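Local coordinates for Abbfa_003403 (Acinetobacter baumannii, PDB 4ZXH), which is a four-domain nonribosomal peptide synthetase whose condensation, adenylation, carrier and thioesterase domains probably activate an amino acid, couple it and release the product, at residues D151-G156 / E361-M366; T404-G409 / V416-Y421; E521-H526 / P597-N602; K580-Q585 / L592-P597. All blocks are in the same frame, centred on the assembly; numbering follows the deposited sequence.

Contact 1: D151-G156 / E361-M366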
loop_
_atom_site.group_PDB
_atom_site.type_symbol
_atom_site.label_atom_id
_atom_site.label_comp_id
_atom_site.label_asym_id
_atom_site.label_seq_id
_atom_site.Cartn_x
_atom_site.Cartn_y
_atom_site.Cartn_z
ATOM N N ASP A 151 -5.690 -26.746 -16.881
ATOM C CA ASP A 151 -5.161 -25.675 -17.697
ATOM C C ASP A 151 -5.805 -25.671 -19.092
ATOM O O ASP A 151 -6.673 -26.480 -19.393
ATOM C CB ASP A 151 -3.640 -25.808 -17.794
ATOM C CG ASP A 151 -3.213 -27.176 -18.240
ATOM O OD1 ASP A 151 -4.035 -27.858 -18.886
ATOM O OD2 ASP A 151 -2.057 -27.572 -17.956
ATOM N N PHE A 152 -5.355 -24.752 -19.932
ATOM C CA PHE A 152 -5.861 -24.594 -21.281
ATOM C C PHE A 152 -5.520 -25.793 -22.171
ATOM O O PHE A 152 -6.381 -26.253 -22.932
ATOM C CB PHE A 152 -5.306 -23.310 -21.886
ATOM C CG PHE A 152 -6.042 -22.845 -23.101
ATOM C CD1 PHE A 152 -7.349 -22.377 -23.001
ATOM C CD2 PHE A 152 -5.423 -22.857 -24.349
ATOM C CE1 PHE A 152 -8.036 -21.947 -24.133
ATOM C CE2 PHE A 152 -6.096 -22.424 -25.479
ATOM C CZ PHE A 152 -7.406 -21.971 -25.371
ATOM N N TRP A 153 -4.287 -26.302 -22.080
ATOM C CA TRP A 153 -3.932 -27.510 -22.832
ATOM C C TRP A 153 -5.019 -28.572 -22.575
ATOM O O TRP A 153 -5.448 -29.259 -23.500
ATOM C CB TRP A 153 -2.528 -28.017 -22.448
ATOM C CG TRP A 153 -1.978 -29.194 -23.245
ATOM C CD1 TRP A 153 -1.984 -30.504 -22.871
ATOM C CD2 TRP A 153 -1.320 -29.154 -24.520
ATOM N NE1 TRP A 153 -1.383 -31.282 -23.817
ATOM C CE2 TRP A 153 -0.971 -30.483 -24.847
ATOM C CE3 TRP A 153 -1.017 -28.133 -25.430
ATOM C CZ2 TRP A 153 -0.330 -30.817 -26.053
ATOM C CZ3 TRP A 153 -0.377 -28.470 -26.634
ATOM C CH2 TRP A 153 -0.043 -29.798 -26.927
ATOM N N SER A 154 -5.500 -28.658 -21.333
ATOM C CA SER A 154 -6.546 -29.619 -20.968
ATOM C C SER A 154 -7.859 -29.309 -21.660
ATOM O O SER A 154 -8.567 -30.229 -22.106
ATOM C CB SER A 154 -6.762 -29.651 -19.454
ATOM O OG SER A 154 -5.623 -30.185 -18.794
ATOM N N ILE A 155 -8.181 -28.017 -21.736
ATOM C CA ILE A 155 -9.366 -27.561 -22.450
ATOM C C ILE A 155 -9.379 -28.112 -23.875
ATOM O O ILE A 155 -10.381 -28.655 -24.334
ATOM C CB ILE A 155 -9.449 -26.024 -22.506
ATOM C CG1 ILE A 155 -9.825 -25.438 -21.134
ATOM C CG2 ILE A 155 -10.449 -25.580 -23.552
ATOM C CD1 ILE A 155 -10.897 -26.209 -20.422
ATOM N N GLY A 156 -8.250 -28.001 -24.563
ATOM C CA GLY A 156 -8.174 -28.442 -25.937
ATOM C C GLY A 156 -8.341 -29.943 -26.057
ATOM O O GLY A 156 -8.992 -30.428 -26.963
ATOM N N GLU A 361 0.564 -18.679 -26.067
ATOM C CA GLU A 361 -0.032 -19.994 -26.163
ATOM C C GLU A 361 -0.519 -20.338 -27.557
ATOM O O GLU A 361 -1.304 -19.599 -28.149
ATOM C CB GLU A 361 -1.175 -20.131 -25.172
ATOM C CG GLU A 361 -1.547 -21.575 -24.937
ATOM C CD GLU A 361 -2.139 -21.804 -23.568
ATOM O OE1 GLU A 361 -2.416 -20.808 -22.855
ATOM O OE2 GLU A 361 -2.309 -22.989 -23.205
ATOM N N ARG A 362 -0.023 -21.461 -28.070
ATOM C CA ARG A 362 -0.548 -22.059 -29.289
ATOM C C ARG A 362 -0.684 -23.570 -29.074
ATOM O O ARG A 362 0.310 -24.261 -28.856
ATOM C CB ARG A 362 0.349 -21.744 -30.499
ATOM N N LEU A 363 -1.918 -24.075 -29.102
ATOM C CA LEU A 363 -2.151 -25.519 -29.043
ATOM C C LEU A 363 -1.776 -26.195 -30.353
ATOM O O LEU A 363 -1.877 -25.588 -31.421
ATOM C CB LEU A 363 -3.610 -25.827 -28.727
ATOM C CG LEU A 363 -4.129 -25.234 -27.424
ATOM C CD1 LEU A 363 -5.575 -25.673 -27.172
ATOM C CD2 LEU A 363 -3.199 -25.611 -26.268
ATOM N N GLY A 364 -1.352 -27.453 -30.269
ATOM C CA GLY A 364 -1.063 -28.227 -31.464
ATOM C C GLY A 364 -2.161 -29.229 -31.756
ATOM O O GLY A 364 -2.850 -29.692 -30.845
ATOM N N GLY A 365 -2.324 -29.577 -33.027
ATOM C CA GLY A 365 -3.348 -30.532 -33.413
ATOM C C GLY A 365 -4.738 -30.024 -33.076
ATOM O O GLY A 365 -5.601 -30.798 -32.646
ATOM N N MET A 366 -4.937 -28.713 -33.246
ATOM C CA MET A 366 -6.251 -28.086 -33.125
ATOM C C MET A 366 -6.564 -27.164 -34.328
ATOM O O MET A 366 -7.219 -26.134 -34.171
ATOM C CB MET A 366 -6.346 -27.287 -31.814
ATOM C CG MET A 366 -6.291 -28.134 -30.544
ATOM S SD MET A 366 -7.637 -29.338 -30.332
ATOM C CE MET A 366 -6.761 -30.527 -29.301
#

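Contact 2: T404-G409 / V416-Y421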
loop_
_atom_site.group_PDB
_atom_site.type_symbol
_atom_site.label_atom_id
_atom_site.label_comp_id
_atom_site.label_asym_id
_atom_site.label_seq_id
_atom_site.Cartn_x
_atom_site.Cartn_y
_atom_site.Cartn_z
ATOM N N THR A 404 -0.861 -8.137 -18.262
ATOM C CA THR A 404 -0.484 -9.365 -18.940
ATOM C C THR A 404 -0.594 -9.208 -20.458
ATOM O O THR A 404 -1.644 -8.846 -20.979
ATOM C CB THR A 404 -1.355 -10.573 -18.523
ATOM O OG1 THR A 404 -1.253 -10.806 -17.116
ATOM C CG2 THR A 404 -0.902 -11.816 -19.261
ATOM N N LEU A 405 0.493 -9.503 -21.158
ATOM C CA LEU A 405 0.491 -9.575 -22.613
ATOM C C LEU A 405 0.216 -11.009 -23.085
ATOM O O LEU A 405 0.964 -11.931 -22.754
ATOM C CB LEU A 405 1.832 -9.083 -23.163
ATOM C CG LEU A 405 1.995 -9.061 -24.671
ATOM C CD1 LEU A 405 0.996 -8.070 -25.228
ATOM C CD2 LEU A 405 3.408 -8.657 -25.022
ATOM N N GLU A 406 -0.851 -11.201 -23.853
ATOM C CA GLU A 406 -1.174 -12.528 -24.380
ATOM C C GLU A 406 -1.042 -12.568 -25.901
ATOM O O GLU A 406 -1.716 -11.821 -26.608
ATOM C CB GLU A 406 -2.586 -12.941 -23.964
ATOM C CG GLU A 406 -2.816 -12.876 -22.478
ATOM C CD GLU A 406 -4.153 -13.463 -22.057
ATOM O OE1 GLU A 406 -5.007 -13.707 -22.946
ATOM O OE2 GLU A 406 -4.348 -13.669 -20.830
ATOM N N MET A 407 -0.168 -13.434 -26.399
ATOM C CA MET A 407 0.078 -13.545 -27.837
ATOM C C MET A 407 -0.034 -14.989 -28.304
ATOM O O MET A 407 -0.341 -15.884 -27.517
ATOM C CB MET A 407 1.465 -13.017 -28.188
ATOM C CG MET A 407 1.776 -11.620 -27.717
ATOM S SD MET A 407 1.508 -10.367 -28.978
ATOM C CE MET A 407 2.509 -10.990 -30.319
ATOM N N GLY A 408 0.234 -15.210 -29.588
ATOM C CA GLY A 408 0.349 -16.557 -30.119
ATOM C C GLY A 408 -0.512 -16.834 -31.336
ATOM O O GLY A 408 -0.133 -17.610 -32.213
ATOM N N GLY A 409 -1.683 -16.211 -31.386
ATOM C CA GLY A 409 -2.575 -16.384 -32.517
ATOM C C GLY A 409 -2.233 -15.494 -33.704
ATOM O O GLY A 409 -1.498 -14.504 -33.566
ATOM N N VAL A 416 -2.082 -11.683 -33.527
ATOM C CA VAL A 416 -3.184 -11.218 -32.688
ATOM C C VAL A 416 -2.799 -11.276 -31.214
ATOM O O VAL A 416 -2.292 -12.297 -30.723
ATOM C CB VAL A 416 -4.472 -12.034 -32.923
ATOM C CG1 VAL A 416 -5.526 -11.681 -31.894
ATOM C CG2 VAL A 416 -5.010 -11.776 -34.303
ATOM N N GLY A 417 -3.038 -10.167 -30.515
ATOM C CA GLY A 417 -2.649 -10.042 -29.129
ATOM C C GLY A 417 -3.724 -9.447 -28.250
ATOM O O GLY A 417 -4.637 -8.759 -28.727
ATOM N N VAL A 418 -3.609 -9.728 -26.955
ATOM C CA VAL A 418 -4.520 -9.185 -25.965
ATOM C C VAL A 418 -3.718 -8.598 -24.833
ATOM O O VAL A 418 -2.981 -9.322 -24.178
ATOM C CB VAL A 418 -5.470 -10.250 -25.376
ATOM C CG1 VAL A 418 -6.598 -9.575 -24.573
ATOM C CG2 VAL A 418 -6.052 -11.102 -26.461
ATOM N N LEU A 419 -3.853 -7.295 -24.601
ATOM C CA LEU A 419 -3.267 -6.683 -23.416
ATOM C C LEU A 419 -4.297 -6.682 -22.291
ATOM O O LEU A 419 -5.328 -6.016 -22.371
ATOM C CB LEU A 419 -2.778 -5.253 -23.684
ATOM C CG LEU A 419 -2.038 -4.634 -22.474
ATOM C CD1 LEU A 419 -0.675 -5.254 -22.242
ATOM C CD2 LEU A 419 -1.899 -3.142 -22.611
ATOM N N LYS A 420 -4.021 -7.451 -21.251
ATOM C CA LYS A 420 -4.869 -7.458 -20.066
ATOM C C LYS A 420 -4.270 -6.543 -19.037
ATOM O O LYS A 420 -3.055 -6.570 -18.817
ATOM C CB LYS A 420 -5.006 -8.865 -19.511
ATOM C CG LYS A 420 -5.741 -9.771 -20.486
ATOM C CD LYS A 420 -6.142 -10.994 -19.784
ATOM C CE LYS A 420 -6.847 -11.934 -20.675
ATOM N NZ LYS A 420 -6.954 -13.216 -19.928
ATOM N N TYR A 421 -5.115 -5.726 -18.415
ATOM C CA TYR A 421 -4.654 -4.711 -17.472
ATOM C C TYR A 421 -5.614 -4.554 -16.307
ATOM O O TYR A 421 -6.836 -4.651 -16.462
ATOM C CB TYR A 421 -4.470 -3.367 -18.176
ATOM C CG TYR A 421 -5.740 -2.765 -18.733
ATOM C CD1 TYR A 421 -6.266 -3.186 -19.955
ATOM C CD2 TYR A 421 -6.410 -1.761 -18.052
ATOM C CE1 TYR A 421 -7.445 -2.626 -20.471
ATOM C CE2 TYR A 421 -7.580 -1.191 -18.563
ATOM C CZ TYR A 421 -8.093 -1.622 -19.767
ATOM O OH TYR A 421 -9.257 -1.047 -20.255
#

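Contact 3: E521-H526 / P597-N602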
loop_
_atom_site.group_PDB
_atom_site.type_symbol
_atom_site.label_atom_id
_atom_site.label_comp_id
_atom_site.label_asym_id
_atom_site.label_seq_id
_atom_site.Cartn_x
_atom_site.Cartn_y
_atom_site.Cartn_z
ATOM N N GLU A 521 9.731 61.082 -8.245
ATOM C CA GLU A 521 10.519 62.304 -8.207
ATOM C C GLU A 521 11.499 62.306 -7.036
ATOM O O GLU A 521 12.622 62.769 -7.178
ATOM C CB GLU A 521 9.602 63.526 -8.149
ATOM C CG GLU A 521 10.326 64.869 -8.108
ATOM C CD GLU A 521 11.279 65.111 -9.283
ATOM O OE1 GLU A 521 11.165 64.430 -10.331
ATOM O OE2 GLU A 521 12.147 66.004 -9.151
ATOM N N TYR A 522 11.092 61.778 -5.891
ATOM C CA TYR A 522 12.016 61.644 -4.773
ATOM C C TYR A 522 13.253 60.833 -5.182
ATOM O O TYR A 522 14.393 61.216 -4.883
ATOM C CB TYR A 522 11.314 60.985 -3.598
ATOM C CG TYR A 522 12.047 61.058 -2.271
ATOM C CD1 TYR A 522 12.391 62.276 -1.717
ATOM C CD2 TYR A 522 12.331 59.903 -1.537
ATOM C CE1 TYR A 522 13.029 62.359 -0.494
ATOM C CE2 TYR A 522 12.977 59.977 -0.302
ATOM C CZ TYR A 522 13.320 61.214 0.207
ATOM O OH TYR A 522 13.958 61.325 1.422
ATOM N N LEU A 523 13.024 59.724 -5.889
ATOM C CA LEU A 523 14.115 58.852 -6.300
ATOM C C LEU A 523 15.011 59.530 -7.356
ATOM O O LEU A 523 16.238 59.502 -7.254
ATOM C CB LEU A 523 13.557 57.526 -6.827
ATOM C CG LEU A 523 12.866 56.597 -5.820
ATOM C CD1 LEU A 523 12.130 55.440 -6.514
ATOM C CD2 LEU A 523 13.877 56.050 -4.828
ATOM N N ARG A 524 14.405 60.139 -8.367
ATOM C CA ARG A 524 15.173 60.828 -9.384
ATOM C C ARG A 524 16.022 61.928 -8.741
ATOM O O ARG A 524 17.212 62.097 -9.052
ATOM C CB ARG A 524 14.247 61.426 -10.446
ATOM C CG ARG A 524 14.986 61.943 -11.690
ATOM C CD ARG A 524 14.180 62.987 -12.406
ATOM N NE ARG A 524 13.982 64.139 -11.536
ATOM C CZ ARG A 524 14.791 65.196 -11.516
ATOM N NH1 ARG A 524 15.834 65.248 -12.340
ATOM N NH2 ARG A 524 14.553 66.203 -10.689
ATOM N N ALA A 525 15.399 62.660 -7.823
ATOM C CA ALA A 525 16.024 63.836 -7.234
ATOM C C ALA A 525 17.190 63.449 -6.329
ATOM O O ALA A 525 17.993 64.298 -5.955
ATOM C CB ALA A 525 15.000 64.649 -6.460
ATOM N N HIS A 526 17.277 62.167 -5.989
ATOM C CA HIS A 526 18.344 61.680 -5.137
ATOM C C HIS A 526 19.168 60.590 -5.793
ATOM O O HIS A 526 19.730 59.736 -5.108
ATOM C CB HIS A 526 17.773 61.195 -3.816
ATOM C CG HIS A 526 17.061 62.271 -3.079
ATOM N ND1 HIS A 526 15.713 62.506 -3.232
ATOM C CD2 HIS A 526 17.525 63.255 -2.279
ATOM C CE1 HIS A 526 15.366 63.559 -2.513
ATOM N NE2 HIS A 526 16.449 64.034 -1.930
ATOM N N PRO A 597 23.369 53.438 0.843
ATOM C CA PRO A 597 22.494 54.576 1.139
ATOM C C PRO A 597 21.050 54.170 1.382
ATOM O O PRO A 597 20.551 53.248 0.741
ATOM C CB PRO A 597 22.608 55.437 -0.118
ATOM C CG PRO A 597 23.936 55.120 -0.661
ATOM C CD PRO A 597 24.143 53.656 -0.393
ATOM N N ARG A 598 20.394 54.863 2.306
ATOM C CA ARG A 598 19.004 54.586 2.640
ATOM C C ARG A 598 18.179 55.841 2.383
ATOM O O ARG A 598 18.656 56.946 2.598
ATOM C CB ARG A 598 18.885 54.127 4.101
ATOM C CG ARG A 598 20.146 53.422 4.599
ATOM C CD ARG A 598 20.485 53.789 6.047
ATOM N NE ARG A 598 21.799 53.284 6.445
ATOM C CZ ARG A 598 21.999 52.258 7.270
ATOM N NH1 ARG A 598 20.969 51.604 7.800
ATOM N NH2 ARG A 598 23.239 51.879 7.562
ATOM N N LEU A 599 16.959 55.655 1.890
ATOM C CA LEU A 599 16.006 56.736 1.688
ATOM C C LEU A 599 14.688 56.475 2.406
ATOM O O LEU A 599 14.096 55.401 2.284
ATOM C CB LEU A 599 15.724 56.933 0.210
ATOM C CG LEU A 599 16.751 57.694 -0.600
ATOM C CD1 LEU A 599 16.310 57.637 -2.048
ATOM C CD2 LEU A 599 16.826 59.108 -0.108
ATOM N N ASP A 600 14.221 57.470 3.143
ATOM C CA ASP A 600 12.953 57.361 3.843
ATOM C C ASP A 600 11.805 57.759 2.927
ATOM O O ASP A 600 11.686 58.919 2.531
ATOM C CB ASP A 600 12.974 58.231 5.101
ATOM C CG ASP A 600 11.686 58.146 5.904
ATOM O OD1 ASP A 600 10.800 57.341 5.532
ATOM O OD2 ASP A 600 11.568 58.889 6.913
ATOM N N ILE A 601 10.948 56.795 2.615
ATOM C CA ILE A 601 9.817 57.015 1.711
ATOM C C ILE A 601 8.793 58.024 2.248
ATOM O O ILE A 601 8.028 58.614 1.484
ATOM C CB ILE A 601 9.091 55.689 1.399
ATOM C CG1 ILE A 601 8.242 55.811 0.139
ATOM C CG2 ILE A 601 8.224 55.267 2.555
ATOM C CD1 ILE A 601 7.529 54.526 -0.211
ATOM N N ASN A 602 8.780 58.235 3.558
ATOM C CA ASN A 602 7.862 59.212 4.131
ATOM C C ASN A 602 8.290 60.638 3.801
ATOM O O ASN A 602 7.483 61.563 3.882
ATOM C CB ASN A 602 7.764 59.034 5.647
ATOM C CG ASN A 602 7.158 57.692 6.046
ATOM O OD1 ASN A 602 6.157 57.251 5.471
ATOM N ND2 ASN A 602 7.776 57.030 7.030
#

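Contact 4: K580-Q585 / L592-P597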
loop_
_atom_site.group_PDB
_atom_site.type_symbol
_atom_site.label_atom_id
_atom_site.label_comp_id
_atom_site.label_asym_id
_atom_site.label_seq_id
_atom_site.Cartn_x
_atom_site.Cartn_y
_atom_site.Cartn_z
ATOM N N LYS A 580 21.552 50.496 -5.680
ATOM C CA LYS A 580 21.925 51.906 -5.639
ATOM C C LYS A 580 21.542 52.514 -4.308
ATOM O O LYS A 580 22.272 53.321 -3.754
ATOM C CB LYS A 580 21.239 52.675 -6.767
ATOM C CG LYS A 580 21.598 54.142 -6.850
ATOM C CD LYS A 580 23.022 54.313 -7.322
ATOM C CE LYS A 580 23.243 55.646 -8.043
ATOM N NZ LYS A 580 22.844 55.568 -9.486
ATOM N N VAL A 581 20.370 52.118 -3.819
ATOM C CA VAL A 581 19.777 52.701 -2.631
ATOM C C VAL A 581 18.835 51.672 -2.024
ATOM O O VAL A 581 18.425 50.734 -2.708
ATOM C CB VAL A 581 19.014 54.021 -2.960
ATOM C CG1 VAL A 581 17.638 53.727 -3.529
ATOM C CG2 VAL A 581 18.878 54.886 -1.735
ATOM N N ILE A 582 18.515 51.828 -0.743
ATOM C CA ILE A 582 17.469 51.022 -0.095
ATOM C C ILE A 582 16.328 51.947 0.314
ATOM O O ILE A 582 16.527 52.855 1.131
ATOM C CB ILE A 582 17.997 50.273 1.153
ATOM C CG1 ILE A 582 19.015 49.193 0.759
ATOM C CG2 ILE A 582 16.850 49.676 1.948
ATOM C CD1 ILE A 582 19.824 48.678 1.934
ATOM N N LEU A 583 15.155 51.754 -0.287
ATOM C CA LEU A 583 14.001 52.599 0.016
ATOM C C LEU A 583 13.235 51.923 1.130
ATOM O O LEU A 583 12.730 50.819 0.961
ATOM C CB LEU A 583 13.115 52.815 -1.221
ATOM C CG LEU A 583 11.836 53.662 -1.095
ATOM C CD1 LEU A 583 12.091 55.159 -0.924
ATOM C CD2 LEU A 583 10.911 53.399 -2.279
ATOM N N THR A 584 13.174 52.583 2.277
ATOM C CA THR A 584 12.606 51.988 3.483
ATOM C C THR A 584 11.724 53.015 4.192
ATOM O O THR A 584 11.469 54.081 3.650
ATOM C CB THR A 584 13.721 51.502 4.408
ATOM O OG1 THR A 584 13.162 51.010 5.629
ATOM C CG2 THR A 584 14.685 52.645 4.711
ATOM N N GLN A 585 11.239 52.717 5.390
ATOM C CA GLN A 585 10.394 53.692 6.076
ATOM C C GLN A 585 11.069 54.152 7.355
ATOM O O GLN A 585 12.026 53.527 7.803
ATOM C CB GLN A 585 8.990 53.124 6.357
ATOM C CG GLN A 585 8.942 51.799 7.095
ATOM C CD GLN A 585 7.578 51.125 7.010
ATOM O OE1 GLN A 585 7.118 50.748 5.924
ATOM N NE2 GLN A 585 6.918 50.981 8.160
ATOM N N LEU A 592 19.327 47.796 9.653
ATOM C CA LEU A 592 20.481 47.027 9.202
ATOM C C LEU A 592 21.715 47.921 9.163
ATOM O O LEU A 592 21.643 49.090 8.757
ATOM C CB LEU A 592 20.224 46.399 7.821
ATOM N N ASN A 593 22.838 47.374 9.627
ATOM C CA ASN A 593 24.133 48.017 9.453
ATOM C C ASN A 593 24.670 47.585 8.096
ATOM O O ASN A 593 25.249 46.497 7.953
ATOM C CB ASN A 593 25.107 47.654 10.583
ATOM N N VAL A 594 24.425 48.425 7.090
ATOM C CA VAL A 594 24.867 48.138 5.733
ATOM C C VAL A 594 25.537 49.353 5.117
ATOM O O VAL A 594 25.199 50.498 5.423
ATOM C CB VAL A 594 23.694 47.669 4.824
ATOM C CG1 VAL A 594 23.292 46.234 5.164
ATOM C CG2 VAL A 594 22.501 48.618 4.942
ATOM N N SER A 595 26.504 49.091 4.248
ATOM C CA SER A 595 27.229 50.151 3.575
ATOM C C SER A 595 26.511 50.525 2.280
ATOM O O SER A 595 27.072 50.433 1.190
ATOM C CB SER A 595 28.664 49.709 3.305
ATOM O OG SER A 595 29.368 49.531 4.527
ATOM N N VAL A 596 25.250 50.925 2.417
ATOM C CA VAL A 596 24.396 51.253 1.283
ATOM C C VAL A 596 23.462 52.390 1.678
ATOM O O VAL A 596 22.844 52.332 2.730
ATOM C CB VAL A 596 23.557 50.036 0.818
ATOM C CG1 VAL A 596 22.478 50.465 -0.151
ATOM C CG2 VAL A 596 24.436 48.973 0.200
ATOM N N PRO A 597 23.369 53.438 0.843
ATOM C CA PRO A 597 22.494 54.576 1.139
ATOM C C PRO A 597 21.050 54.170 1.382
ATOM O O PRO A 597 20.551 53.248 0.741
ATOM C CB PRO A 597 22.608 55.437 -0.118
ATOM C CG PRO A 597 23.936 55.120 -0.661
ATOM C CD PRO A 597 24.143 53.656 -0.393
#

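Contact 1: D151-G156 / E361-M366
L363 is the wedge of this contact, driving its two methyl branches between the rings at the start of helix 152-165. Its CD2 lies 3.4 Å from CE3 of W153, on the benzo part of the indole, while CD1 approaches CE2 of F152 at 3.7 Å. L363 CD1 also packs 4.0 Å from CA of G156, where no side chain lies in the way. With CG anti to the backbone N, both rings swing out to the branches of L363, and this part of the contact is apolar. Farther along 361-366, the chain of M366 bends at chi2 (-62°) and brings its CE methyl to the carbonyl O of G156, 3.2 Å away. At the other end the extended side chain of E361 reaches across to F152, and OE2 meets the edge of that ring near its plane, 3.3 Å from CD2; the carboxylate is turned 69° from the ring.

Behind this shell stands D151, the N-cap of the helix and the aspartate that ends the HHxxxD motif of condensation domains. Its OD1 accepts from S154 N at 3.0 Å and forms a salt bridge with R285, which probably offsets its charge, while OD2 takes the backbone N-H of F297. The indole is fixed by its NE1, which is bonded to the carbonyl O of R291.

The segment 361-366 follows directly on strand 356-360, so the contact lays the exit of that edge strand, where E361 still pairs by backbone with M407 of strand 403-411, against the first turn of helix 152-165.

Contact 2: T404-G409 / V416-Y421
K420 NZ is gripped by three oxygens: E406 OE2 at 2.8 Å, in a salt bridge, and the backbone carbonyls of Q396 and Q397. The lysine chain is extended beyond CG and crosses the glutamate obliquely, so that NZ meets OE2 from above the carboxylate plane, 31° out of it. This buried ammonium group is thus well satisfied, and the nearby lysine would probably favour the ionised form of E406.

Beneath the salt bridge runs the ladder of an antiparallel hairpin. T404 and K420 form a hydrogen-bonded pair, with T404 N 2.8 Å from K420 O and the return bond equally short. E406 pairs with V418 in the same way, V418 N reaching E406 O at 2.8 Å in the carbonyl plane. Between them L405 and L419, a non-hydrogen-bonded pair, bring their CD1 methyls to 4.4 Å on the face opposite E406 and K420. Past this point the G417 CA makes a CA-H...O contact of 3.2 Å with E406 O, and V416 N still donates to G409 O.

In the four-stranded sheet of the condensation domain the hairpin fills the middle: strand 229-235 flanks 414-422, strand 356-360 flanks 403-411, and helix 428-447 covers the L405 and L419 face.

Contact 3: E521-H526 / P597-N602
A helix packed on the edge of an open parallel sheet defines this contact: helix 509-525 of the adenylation domain lies over strand 598-600, the outermost strand of a four-stranded alpha/beta layer. The axes of the short helix and strand segments approach to 10.5 Å, their directions 145° apart. L599 supplies the strand side, pointing its CB at the helix. One branch, CD1, touches CD2 of L523 at 4.0 Å; the other, CD2, comes tip to tip with Y522, 3.9 Å from its OH. H526 CB adds a looser contact to CD1. The phenol, its CG anti to the backbone N (chi1 -167°), continues past L599 until CE2 stands 3.3 Å from the carbonyl O of D600.

The polar groups are settled mainly within their own segments. H526 ND1 donates to the Y522 carbonyl O in the ring plane, and this places ND1 3.6 Å above one face of the Y522 ring, toward its rim. D600 forms an Asx turn, OD1 accepting from N602 N at 3.0 Å, while OD2 bonds T586 OG1.

Cohesion between helix and strand therefore rests mainly on the leucines and the tyrosine ring, whereas the E521-R524 salt bridge lies apart from the interface, R524 gripping E521 side-on with two nitrogens.

Contact 4: K580-Q585 / L592-P597
The I582 side chain leaves the strand alongside the returning loop and turns its outer atoms onto it. At CB it passes 3.9 Å from the carbonyl O of P597. CG1, anti to the carbonyl carbon (chi1 -67°), then meets CG1 of V596 at 3.8 Å. The extended chi2 of 165° sends CD1 onward over the same V596 methyl and up to CG2 of V594, 4.0 Å away. The isoleucine crosses both valines at about a right angle, and CD1 touches both. The inverse gamma turn centred on S595, with its weak V596 N to V594 O bond, is consistent with the CB atoms of V594 and V596 both pointing at the strand.

The backbone supplies the polar link. I582 N donates to P597 O at 2.9 Å, with the donor in the carbonyl plane and an N-H...O angle of 154°. This oxygen is approached from a second side by V581, whose CG2, anti to the backbone N, comes to 3.4 Å; the same methyl rests 4.1 Å from CB of the proline. Toward the start of the strand, CD of P597 lies 3.9 Å from K580 O. The amino group of K580 points elsewhere and forms a salt bridge with D532.

The I582-P597 bond begins the parallel pairing that L599 then takes over as strand 598-600 lines up with strand 581-584. On its other side strand 581-584 pairs with strand 533-537, and helix 567-577 packs I574 against both I582 and V596.

Overall arrangement
Contacts 1 and 2 belong to the condensation domain, contacts 3 and 4 to the adenylation domain, with contacts 1 and 3 centred about 91 Å apart on opposite sides of the chain's centre. Contact 2 is the buried one, built of backbone ladder and a lysine-glutamate salt bridge; contact 1 lies at the surface and relies on side-chain packing. The two meet through a probable hydrogen bond from E361 N to M407 O. Contacts 3 and 4 are both partly buried and share P597 and the same parallel sheet: contact 4 fastens the loop that leads into strand 598-600, contact 3 packs that strand under a helix, and contact 4 is nested within the chain span that contact 3 closes.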